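Local coordinates for protein possible metal-dependent hydrolase (PDB 3RPC) that is probably a metal-dependent hydrolase of the metallo-beta-lactamase superfamily, with a pair of zinc ions in its likely active site, at residues H74-D79 against A224-T229; K242-N247 against S251-P256. All coordinates share one frame; numbering follows the deposited sequence.

Contact 1: H74-D79 against A224-T229; sequences HLDHWD and AVHMDT. With ZN (zinc ion), chain F; ZN (zinc ion), chain E.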
# COMPACT_ATOMS: atom_id res chain seq x y z
N HIS A 74 2.94 -2.29 -17.19
CA HIS A 74 2.14 -1.61 -18.20
C HIS A 74 3.02 -1.31 -19.42
O HIS A 74 4.21 -1.03 -19.28
CB HIS A 74 1.55 -0.31 -17.65
CG HIS A 74 0.29 -0.51 -16.86
ND1 HIS A 74 -0.30 0.51 -16.14
CD2 HIS A 74 -0.49 -1.59 -16.69
CE1 HIS A 74 -1.39 0.05 -15.55
NE2 HIS A 74 -1.53 -1.22 -15.87
N LEU A 75 2.41 -1.34 -20.60
CA LEU A 75 3.11 -1.13 -21.86
C LEU A 75 4.02 0.09 -21.86
O LEU A 75 5.14 0.04 -22.39
CB LEU A 75 2.10 -1.02 -23.01
CG LEU A 75 2.66 -0.77 -24.42
CD1 LEU A 75 3.53 -1.94 -24.82
CD2 LEU A 75 1.53 -0.58 -25.41
N ASP A 76 3.54 1.20 -21.30
CA ASP A 76 4.29 2.45 -21.34
C ASP A 76 5.41 2.52 -20.31
O ASP A 76 6.01 3.58 -20.12
CB ASP A 76 3.36 3.67 -21.25
CG ASP A 76 2.57 3.70 -19.96
OD1 ASP A 76 1.94 2.68 -19.62
OD2 ASP A 76 2.56 4.77 -19.29
N HIS A 77 5.69 1.38 -19.66
CA HIS A 77 6.82 1.25 -18.74
C HIS A 77 7.71 0.03 -19.03
O HIS A 77 8.77 -0.12 -18.43
CB HIS A 77 6.30 1.19 -17.30
CG HIS A 77 5.56 2.42 -16.90
ND1 HIS A 77 6.10 3.38 -16.08
CD2 HIS A 77 4.34 2.87 -17.27
CE1 HIS A 77 5.23 4.37 -15.95
NE2 HIS A 77 4.16 4.08 -16.66
N TRP A 78 7.26 -0.83 -19.94
CA TRP A 78 7.95 -2.09 -20.22
C TRP A 78 7.35 -2.65 -21.50
O TRP A 78 6.20 -3.11 -21.51
CB TRP A 78 7.77 -3.09 -19.07
CG TRP A 78 8.50 -4.39 -19.25
CD1 TRP A 78 7.95 -5.62 -19.48
CD2 TRP A 78 9.91 -4.58 -19.23
NE1 TRP A 78 8.94 -6.57 -19.59
CE2 TRP A 78 10.16 -5.95 -19.45
CE3 TRP A 78 11.00 -3.72 -19.05
CZ2 TRP A 78 11.45 -6.49 -19.49
CZ3 TRP A 78 12.28 -4.24 -19.09
CH2 TRP A 78 12.49 -5.62 -19.31
N ASP A 79 8.10 -2.60 -22.59
CA ASP A 79 7.52 -3.00 -23.87
C ASP A 79 8.38 -4.01 -24.62
O ASP A 79 9.50 -4.32 -24.20
CB ASP A 79 7.17 -1.79 -24.75
CG ASP A 79 8.40 -1.11 -25.34
OD1 ASP A 79 9.51 -1.20 -24.77
OD2 ASP A 79 8.22 -0.44 -26.39
N ALA A 224 9.33 16.67 -13.12
CA ALA A 224 8.06 16.21 -13.66
C ALA A 224 8.22 15.53 -15.01
O ALA A 224 8.80 16.11 -15.94
CB ALA A 224 7.07 17.38 -13.76
N VAL A 225 7.71 14.31 -15.11
CA VAL A 225 7.85 13.50 -16.32
C VAL A 225 6.53 12.80 -16.68
O VAL A 225 5.47 13.19 -16.17
CB VAL A 225 9.00 12.48 -16.20
CG1 VAL A 225 10.33 13.21 -15.98
CG2 VAL A 225 8.74 11.49 -15.07
N HIS A 226 6.59 11.78 -17.53
CA HIS A 226 5.41 11.01 -17.96
C HIS A 226 4.46 11.87 -18.82
O HIS A 226 3.24 11.78 -18.72
CB HIS A 226 4.67 10.40 -16.75
CG HIS A 226 3.86 9.18 -17.07
ND1 HIS A 226 2.82 9.20 -17.98
CD2 HIS A 226 3.92 7.91 -16.60
CE1 HIS A 226 2.28 7.99 -18.06
NE2 HIS A 226 2.93 7.19 -17.23
N MSE A 227 5.05 12.68 -19.70
CA MSE A 227 4.25 13.57 -20.53
C MSE A 227 4.60 13.51 -22.02
O MSE A 227 5.67 13.02 -22.40
CB MSE A 227 4.41 15.01 -20.04
CG MSE A 227 3.74 15.22 -18.68
SE MSE A 227 4.02 16.97 -17.88
CE MSE A 227 5.83 16.71 -17.24
N ASP A 228 3.67 14.01 -22.82
CA ASP A 228 3.87 14.25 -24.25
C ASP A 228 4.31 12.98 -25.00
O ASP A 228 5.05 13.07 -25.99
CB ASP A 228 4.92 15.35 -24.47
CG ASP A 228 4.54 16.69 -23.83
OD1 ASP A 228 3.42 16.84 -23.33
OD2 ASP A 228 5.39 17.60 -23.84
N THR A 229 3.85 11.82 -24.55
CA THR A 229 4.25 10.55 -25.18
C THR A 229 3.08 9.61 -25.44
O THR A 229 2.84 9.21 -26.59
CB THR A 229 5.31 9.82 -24.33
OG1 THR A 229 6.38 10.72 -24.01
CG2 THR A 229 5.87 8.61 -25.09
ZN ZN F . 2.20 5.07 -16.93
ZN ZN E . 0.77 2.45 -15.43
O HOH W 1 0.97 3.16 -17.29
O HOH W 2 -0.15 6.07 -17.06
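Asp-76, His-77 and His-226 meet around one zinc ion, and the metal, more than any direct bond, holds the two segments together. Asp-76 OD2 comes to 3.2 Å from His-226 NE2 because both are zinc ligands. The two histidine rings meet rim to rim, their planes 43° apart; the zinc bonds are 2.2 Å from His-77 NE2 and 2.3 Å from His-226 NE2. The imidazole suits this role, since it presents one nitrogen at its rim while the other can be held from behind: His-77 ND1 is hydrogen-bonded to Asp-27, a second-shell residue that fixes the ring's rotation. In His-226 the ring leaves anti to the backbone N (chi1 -155°), which carries NE2 across to the loop. The short carboxylate of Asp-76 does two jobs, OD2 binding the zinc at 2.4 Å and OD1 accepting a hydrogen bond of 2.6 Å from a water.

These three ligands crowd one side of the zinc; on the other, two waters help to fill its shell. The water held by Asp-76 bridges both ions, 2.3 Å from the first and 2.0 Å from the second, which His-74 ND1 binds at 2.3 Å. His-72 and His-132 complete the second site, and Asp-168 binds both ions. His-72, His-74, Asp-76 and His-77 form the HxHxDH signature of the dinuclear metallo-beta-lactamase fold.

Contact 2: K242-N247 against S251-P256; sequences KFIKGN and SHVAVP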
# COMPACT_ATOMS: atom_id res chain seq x y z
N LYS A 242 3.02 26.34 -17.60
CA LYS A 242 2.14 27.46 -17.29
C LYS A 242 1.82 27.48 -15.80
O LYS A 242 1.83 28.53 -15.14
CB LYS A 242 0.84 27.38 -18.10
CG LYS A 242 -0.11 28.56 -17.84
CD LYS A 242 -1.28 28.61 -18.83
CE LYS A 242 -2.21 27.41 -18.70
NZ LYS A 242 -3.47 27.61 -19.51
N PHE A 243 1.53 26.30 -15.26
CA PHE A 243 1.13 26.17 -13.87
C PHE A 243 2.27 26.58 -12.94
O PHE A 243 2.06 27.34 -11.99
CB PHE A 243 0.70 24.73 -13.61
CG PHE A 243 0.36 24.43 -12.18
CD1 PHE A 243 -0.91 24.69 -11.70
CD2 PHE A 243 1.30 23.88 -11.33
CE1 PHE A 243 -1.24 24.40 -10.38
CE2 PHE A 243 0.99 23.60 -10.00
CZ PHE A 243 -0.28 23.86 -9.53
N ILE A 244 3.47 26.05 -13.17
CA ILE A 244 4.57 26.37 -12.26
C ILE A 244 5.00 27.83 -12.37
O ILE A 244 5.41 28.45 -11.39
CB ILE A 244 5.76 25.38 -12.39
CG1 ILE A 244 6.40 25.45 -13.78
CG2 ILE A 244 5.28 23.96 -12.06
CD1 ILE A 244 7.60 24.50 -13.95
N LYS A 245 4.91 28.40 -13.58
CA LYS A 245 5.17 29.82 -13.73
C LYS A 245 4.15 30.66 -12.95
O LYS A 245 4.52 31.52 -12.15
CB LYS A 245 5.16 30.21 -15.21
CG LYS A 245 5.55 31.66 -15.47
CD LYS A 245 5.65 31.93 -16.97
CE LYS A 245 5.90 33.40 -17.25
NZ LYS A 245 7.16 33.87 -16.63
N GLY A 246 2.87 30.37 -13.14
CA GLY A 246 1.82 31.16 -12.50
C GLY A 246 1.83 31.05 -10.98
O GLY A 246 1.36 31.96 -10.29
N ASN A 247 2.35 29.94 -10.46
CA ASN A 247 2.45 29.74 -9.02
C ASN A 247 3.81 30.07 -8.43
O ASN A 247 4.05 29.86 -7.23
CB ASN A 247 2.04 28.33 -8.64
CG ASN A 247 0.55 28.14 -8.69
OD1 ASN A 247 -0.18 28.75 -7.90
ND2 ASN A 247 0.08 27.31 -9.61
N SER A 251 11.54 27.48 -9.63
CA SER A 251 12.83 27.11 -9.04
C SER A 251 12.78 25.74 -8.37
O SER A 251 13.82 25.14 -8.10
CB SER A 251 13.29 28.16 -8.03
OG SER A 251 13.59 29.39 -8.67
N HIS A 252 11.57 25.26 -8.09
CA HIS A 252 11.37 23.99 -7.40
C HIS A 252 11.12 22.82 -8.35
O HIS A 252 11.35 21.67 -7.98
CB HIS A 252 10.16 24.08 -6.46
CG HIS A 252 10.30 25.09 -5.38
ND1 HIS A 252 10.60 24.75 -4.07
CD2 HIS A 252 10.16 26.43 -5.39
CE1 HIS A 252 10.64 25.85 -3.34
NE2 HIS A 252 10.38 26.88 -4.11
N VAL A 253 10.62 23.11 -9.54
CA VAL A 253 10.11 22.08 -10.44
C VAL A 253 10.77 22.13 -11.82
O VAL A 253 10.64 23.13 -12.54
CB VAL A 253 8.59 22.21 -10.66
CG1 VAL A 253 8.08 21.08 -11.56
CG2 VAL A 253 7.86 22.22 -9.31
N ALA A 254 11.46 21.05 -12.17
CA ALA A 254 12.05 20.92 -13.50
C ALA A 254 11.10 20.14 -14.40
O ALA A 254 10.43 19.20 -13.95
CB ALA A 254 13.39 20.21 -13.42
N VAL A 255 11.05 20.53 -15.67
CA VAL A 255 10.28 19.81 -16.68
C VAL A 255 11.24 19.47 -17.81
O VAL A 255 11.32 20.19 -18.81
CB VAL A 255 9.11 20.66 -17.21
CG1 VAL A 255 8.24 19.84 -18.15
CG2 VAL A 255 8.28 21.21 -16.05
N PRO A 256 12.00 18.38 -17.66
CA PRO A 256 13.05 18.12 -18.66
C PRO A 256 12.50 17.71 -20.01
O PRO A 256 11.47 17.04 -20.10
CB PRO A 256 13.84 16.96 -18.04
CG PRO A 256 12.81 16.25 -17.17
CD PRO A 256 12.01 17.39 -16.57
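Phe-243 O is gripped twice by Asn-247, at 3.0 Å by its backbone N and at 3.1 Å by its side-chain ND2, the two donors arriving from opposite faces of the carbonyl plane. The side-chain bond is somewhat bent, with an N-H...O angle of 138°. Asn-247, the first residue to leave helical geometry, is a good choice for this place: its amide folds back onto the last turn, and ND2 also sits over one face of the Phe-243 ring, offset toward the rim. On the side facing the strand, Ile-244 carries the whole contact with its two branches. CG2 lies 4.0 Å from Val-253 CB, while CD1 passes 3.6 Å from Val-253 O and reaches Val-255 CG2 at 4.0 Å. Helix 237-246 is the connection of a beta-alpha-beta unit between parallel neighbours 221-225 and 253-254, so this packing lays its last turn against strand 253-254 and the residue just after it. Branched, apolar residues suit such a layer. With CG1 between the backbone N and the carbonyl carbon (chi1 64°) and an extended second torsion, Ile-244 spans both valines. Val-253 also touches Ile-210 and Val-214 of helix 207-216, and Val-255 touches Val-240 of the contact's own helix. The small Ala-254 points the other way, where it touches Ile-262 of strand 261-263 of the other sheet.

How the contacts relate
The centres of the two contacts lie about 20 Å apart, and along the chain contact 1 closes before contact 2 opens. They share one sheet: strand 221-225, which leads into the zinc ligand His-226, is the parallel neighbour of strand 253-254, and helix 237-246 connects the two. Ala-224 N lies 2.9 Å from Ala-254 O in a probable hydrogen bond, and Met-227 and Val-225 pack on Val-255 and Pro-256. Contact 1 lies deep in the chain, joining this sheet to the metal-binding loop after strand 67-69 of the other sheet. One sheet thus serves the zinc site at the end of strand 221-225 and, at its border, the apolar helix layer of contact 2.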